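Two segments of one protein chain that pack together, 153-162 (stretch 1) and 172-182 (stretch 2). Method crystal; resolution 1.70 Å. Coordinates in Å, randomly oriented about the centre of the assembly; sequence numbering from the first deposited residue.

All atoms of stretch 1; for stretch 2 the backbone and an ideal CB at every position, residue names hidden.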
# COMPACT_ATOMS: atom_id res chain seq x y z
N ASN A 153 -9.71 -7.36 9.50
CA ASN A 153 -8.93 -7.02 10.71
C ASN A 153 -7.53 -7.60 10.53
O ASN A 153 -7.37 -8.82 10.37
CB ASN A 153 -9.58 -7.58 11.96
CG ASN A 153 -10.98 -7.05 12.15
OD1 ASN A 153 -11.17 -5.87 12.45
ND2 ASN A 153 -11.96 -7.93 11.97
N VAL A 154 -6.54 -6.72 10.49
CA VAL A 154 -5.15 -7.13 10.22
C VAL A 154 -4.32 -7.10 11.50
O VAL A 154 -4.33 -6.12 12.25
CB VAL A 154 -4.48 -6.20 9.19
CG1 VAL A 154 -3.03 -6.63 8.93
CG2 VAL A 154 -5.28 -6.14 7.88
N VAL A 155 -3.57 -8.18 11.72
CA VAL A 155 -2.60 -8.27 12.79
C VAL A 155 -1.25 -8.58 12.14
O VAL A 155 -1.12 -9.56 11.38
CB VAL A 155 -2.97 -9.37 13.80
CG1 VAL A 155 -1.94 -9.43 14.94
CG2 VAL A 155 -4.38 -9.11 14.34
N VAL A 156 -0.25 -7.76 12.43
CA VAL A 156 1.12 -8.01 11.96
C VAL A 156 2.01 -8.52 13.11
O VAL A 156 2.01 -7.96 14.20
CB VAL A 156 1.73 -6.76 11.33
CG1 VAL A 156 3.08 -7.09 10.72
CG2 VAL A 156 0.79 -6.23 10.26
N VAL A 157 2.75 -9.59 12.83
CA VAL A 157 3.53 -10.28 13.85
C VAL A 157 4.95 -9.74 13.85
O VAL A 157 5.77 -10.07 12.97
CB VAL A 157 3.54 -11.82 13.63
CG1 VAL A 157 4.35 -12.51 14.72
CG2 VAL A 157 2.11 -12.36 13.58
N SER A 158 5.26 -8.94 14.87
CA SER A 158 6.49 -8.18 14.92
C SER A 158 7.76 -9.03 14.85
O SER A 158 8.75 -8.64 14.20
CB SER A 158 6.52 -7.27 16.16
OG SER A 158 6.40 -8.02 17.34
N ASP A 159 7.73 -10.19 15.50
CA ASP A 159 8.88 -11.08 15.47
C ASP A 159 8.80 -12.14 14.37
O ASP A 159 9.56 -13.12 14.38
CB ASP A 159 9.16 -11.69 16.86
CG ASP A 159 7.97 -12.42 17.45
OD1 ASP A 159 6.83 -12.26 16.98
OD2 ASP A 159 8.21 -13.16 18.44
N ALA A 160 7.90 -11.92 13.40
CA ALA A 160 7.88 -12.74 12.19
C ALA A 160 7.72 -11.91 10.93
O ALA A 160 7.24 -12.42 9.92
CB ALA A 160 6.78 -13.81 12.29
N VAL A 161 8.12 -10.64 11.00
CA VAL A 161 8.34 -9.80 9.83
C VAL A 161 9.72 -9.15 9.96
O VAL A 161 10.09 -8.66 11.04
CB VAL A 161 7.23 -8.72 9.62
CG1 VAL A 161 5.87 -9.39 9.40
CG2 VAL A 161 7.16 -7.71 10.77
N SER A 162 10.48 -9.14 8.86
CA SER A 162 11.80 -8.52 8.83
C SER A 162 12.00 -7.72 7.55
O SER A 162 11.30 -7.91 6.55
CB SER A 162 12.91 -9.56 9.02
OG SER A 162 12.81 -10.14 10.30
N UNK A 172 7.55 1.07 10.02
CA UNK A 172 6.33 0.32 9.68
C UNK A 172 5.56 -0.05 10.95
O UNK A 172 4.36 0.14 11.03
CB UNK A 172 6.68 -0.94 8.89
N UNK A 173 6.25 -0.58 11.96
CA UNK A 173 5.56 -1.10 13.14
C UNK A 173 4.96 -0.03 14.03
O UNK A 173 3.98 -0.29 14.74
CB UNK A 173 6.53 -1.95 13.97
N UNK A 174 5.54 1.17 14.02
CA UNK A 174 5.09 2.24 14.89
C UNK A 174 4.32 3.35 14.16
O UNK A 174 3.41 3.96 14.77
CB UNK A 174 6.30 2.84 15.61
N UNK A 175 4.63 3.60 12.89
CA UNK A 175 4.04 4.74 12.17
C UNK A 175 2.91 4.36 11.21
O UNK A 175 2.06 5.20 10.91
CB UNK A 175 5.13 5.46 11.38
N UNK A 176 2.90 3.12 10.72
CA UNK A 176 1.92 2.69 9.73
C UNK A 176 0.98 1.63 10.25
O UNK A 176 -0.20 1.81 10.23
CB UNK A 176 2.63 2.17 8.48
N UNK A 177 1.51 0.49 10.68
CA UNK A 177 0.67 -0.65 11.01
C UNK A 177 -0.36 -0.38 12.12
O UNK A 177 -1.48 -0.87 12.03
CB UNK A 177 1.56 -1.82 11.43
N UNK A 178 0.02 0.38 13.17
CA UNK A 178 -0.97 0.68 14.22
C UNK A 178 -2.20 1.43 13.70
O UNK A 178 -3.25 1.39 14.35
CB UNK A 178 -0.31 1.51 15.33
N UNK A 179 -2.08 2.10 12.55
CA UNK A 179 -3.20 2.83 11.96
C UNK A 179 -4.14 1.99 11.08
O UNK A 179 -5.29 2.43 10.79
CB UNK A 179 -2.65 3.99 11.13
N UNK A 180 -3.67 0.81 10.68
CA UNK A 180 -4.43 -0.06 9.80
C UNK A 180 -4.72 -1.42 10.45
O UNK A 180 -5.41 -2.25 9.89
CB UNK A 180 -3.67 -0.26 8.48
N UNK A 181 -4.23 -1.63 11.67
CA UNK A 181 -4.43 -2.90 12.32
C UNK A 181 -3.72 -2.94 13.66
O UNK A 181 -3.52 -1.89 14.30
CB UNK A 181 -3.94 -4.04 11.42
N UNK A 182 -3.35 -4.16 14.07
CA UNK A 182 -2.72 -4.42 15.37
C UNK A 182 -1.35 -5.06 15.21
O UNK A 182 -1.15 -5.88 14.33
CB UNK A 182 -3.61 -5.32 16.22

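Position 172 lies in a helix that began earlier in the chain, and nothing of stretch 1 comes within 5.5 Å of its ideal CB, so the view sets little limit; the residue is A172.

At 173 the CA-to-CB bond points toward stretch 1, but the ideal CB touches nothing. Ahead lie the CB of S158 and the methyls of V161, an apolar gap that a long aliphatic side chain such as leucine, isoleucine or methionine could span. L173 does so: its CD1 lies 3.8 Å from S158 CB and its CD2 4.3 Å from V161 CG2.

Positions 174, 175 and 176 are out of reach, and many residues would serve. They are T174, Q175 and I176.

Position 177 turns toward stretch 1, its ideal CB 4.6 Å from V156 CG2, before an uncharged valine surface suited to a large apolar or aromatic group. F177 fills it: V156 CG2 sits over one ring face, 4.1 Å from the centroid, a CH-pi contact, while V156 CG1 packs 3.7 Å from F177 CE2.

Position 178 again sees nothing of stretch 1. Its backbone N makes no bond to the preceding turn, and its phi of -60° would suit proline, which has no amide hydrogen to offer; P178 is found. At 179, also out of reach, many residues would serve; K179 is found, its NZ donating to Q175 O at 2.8 Å.

At 180 the CB points sideways, yet a branched apolar chain could bend back to V154. L180, with both chi angles p, brings its end nearer: L180 CD1 lies 4.5 Å from V154 CG1. L180 O lies 2.7 Å from water 2, which accepts from V154 N at 2.8 Å.

Position 181 allows almost no choice. An ideal CB would lie 2.3 Å from V154 O, a clash, and phi is 177°. Glycine fits both, and G181 lets its CA approach V154 O to 3.2 Å in a CA-H...O contact.

At 182 the extended chain pairs in parallel with stretch 1: the N of 182 donates to V154 O and the O of 182 accepts from V156 N, each at 2.8 Å. The side chain lies on the same sheet face as V155, its ideal CB 4.3 Å from V155 CG2, so an aliphatic stem with or without a polar end would suit. Q182 NE2 lies 3.7 Å from V155 CG2 and donates to water 1 (2.9 Å), which donates to V154 O (2.9 Å).

Stretch 2 (172-182) ALTQIFPKLGQ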
# COMPACT_ATOMS: atom_id res chain seq x y z
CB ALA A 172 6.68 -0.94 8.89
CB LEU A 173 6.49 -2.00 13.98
CG LEU A 173 6.95 -3.33 13.39
CD1 LEU A 173 7.73 -4.11 14.45
CD2 LEU A 173 5.80 -4.16 12.86
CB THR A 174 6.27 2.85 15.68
OG1 THR A 174 7.15 3.56 14.78
CG2 THR A 174 7.04 1.76 16.41
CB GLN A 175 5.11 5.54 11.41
CG GLN A 175 6.25 6.08 12.25
CD GLN A 175 5.81 7.09 13.28
OE1 GLN A 175 5.10 8.06 12.98
NE2 GLN A 175 6.27 6.90 14.52
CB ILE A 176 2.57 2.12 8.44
CG1 ILE A 176 3.57 3.11 7.85
CG2 ILE A 176 1.47 1.78 7.43
CD1 ILE A 176 2.98 4.45 7.43
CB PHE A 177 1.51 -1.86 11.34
CG PHE A 177 2.30 -2.41 10.17
CD1 PHE A 177 1.97 -2.10 8.85
CD2 PHE A 177 3.34 -3.29 10.41
CE1 PHE A 177 2.71 -2.63 7.81
CE2 PHE A 177 4.07 -3.82 9.38
CZ PHE A 177 3.76 -3.50 8.07
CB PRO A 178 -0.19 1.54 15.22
CG PRO A 178 1.23 1.17 15.01
CD PRO A 178 1.34 0.94 13.52
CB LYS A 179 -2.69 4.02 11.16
CG LYS A 179 -1.86 4.97 11.99
CD LYS A 179 -1.10 5.96 11.14
CE LYS A 179 -0.50 7.08 11.98
NZ LYS A 179 0.72 7.67 11.38
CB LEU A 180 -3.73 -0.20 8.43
CG LEU A 180 -2.32 -0.77 8.38
CD1 LEU A 180 -2.23 -2.20 8.91
CD2 LEU A 180 -1.71 -0.69 6.96
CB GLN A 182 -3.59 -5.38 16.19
CG GLN A 182 -5.03 -4.96 16.40
CD GLN A 182 -5.83 -6.04 17.12
OE1 GLN A 182 -5.79 -6.15 18.35
NE2 GLN A 182 -6.55 -6.85 16.35
O HOH W 1 -6.92 -5.92 13.58
O HOH W 2 -7.38 -4.00 10.55
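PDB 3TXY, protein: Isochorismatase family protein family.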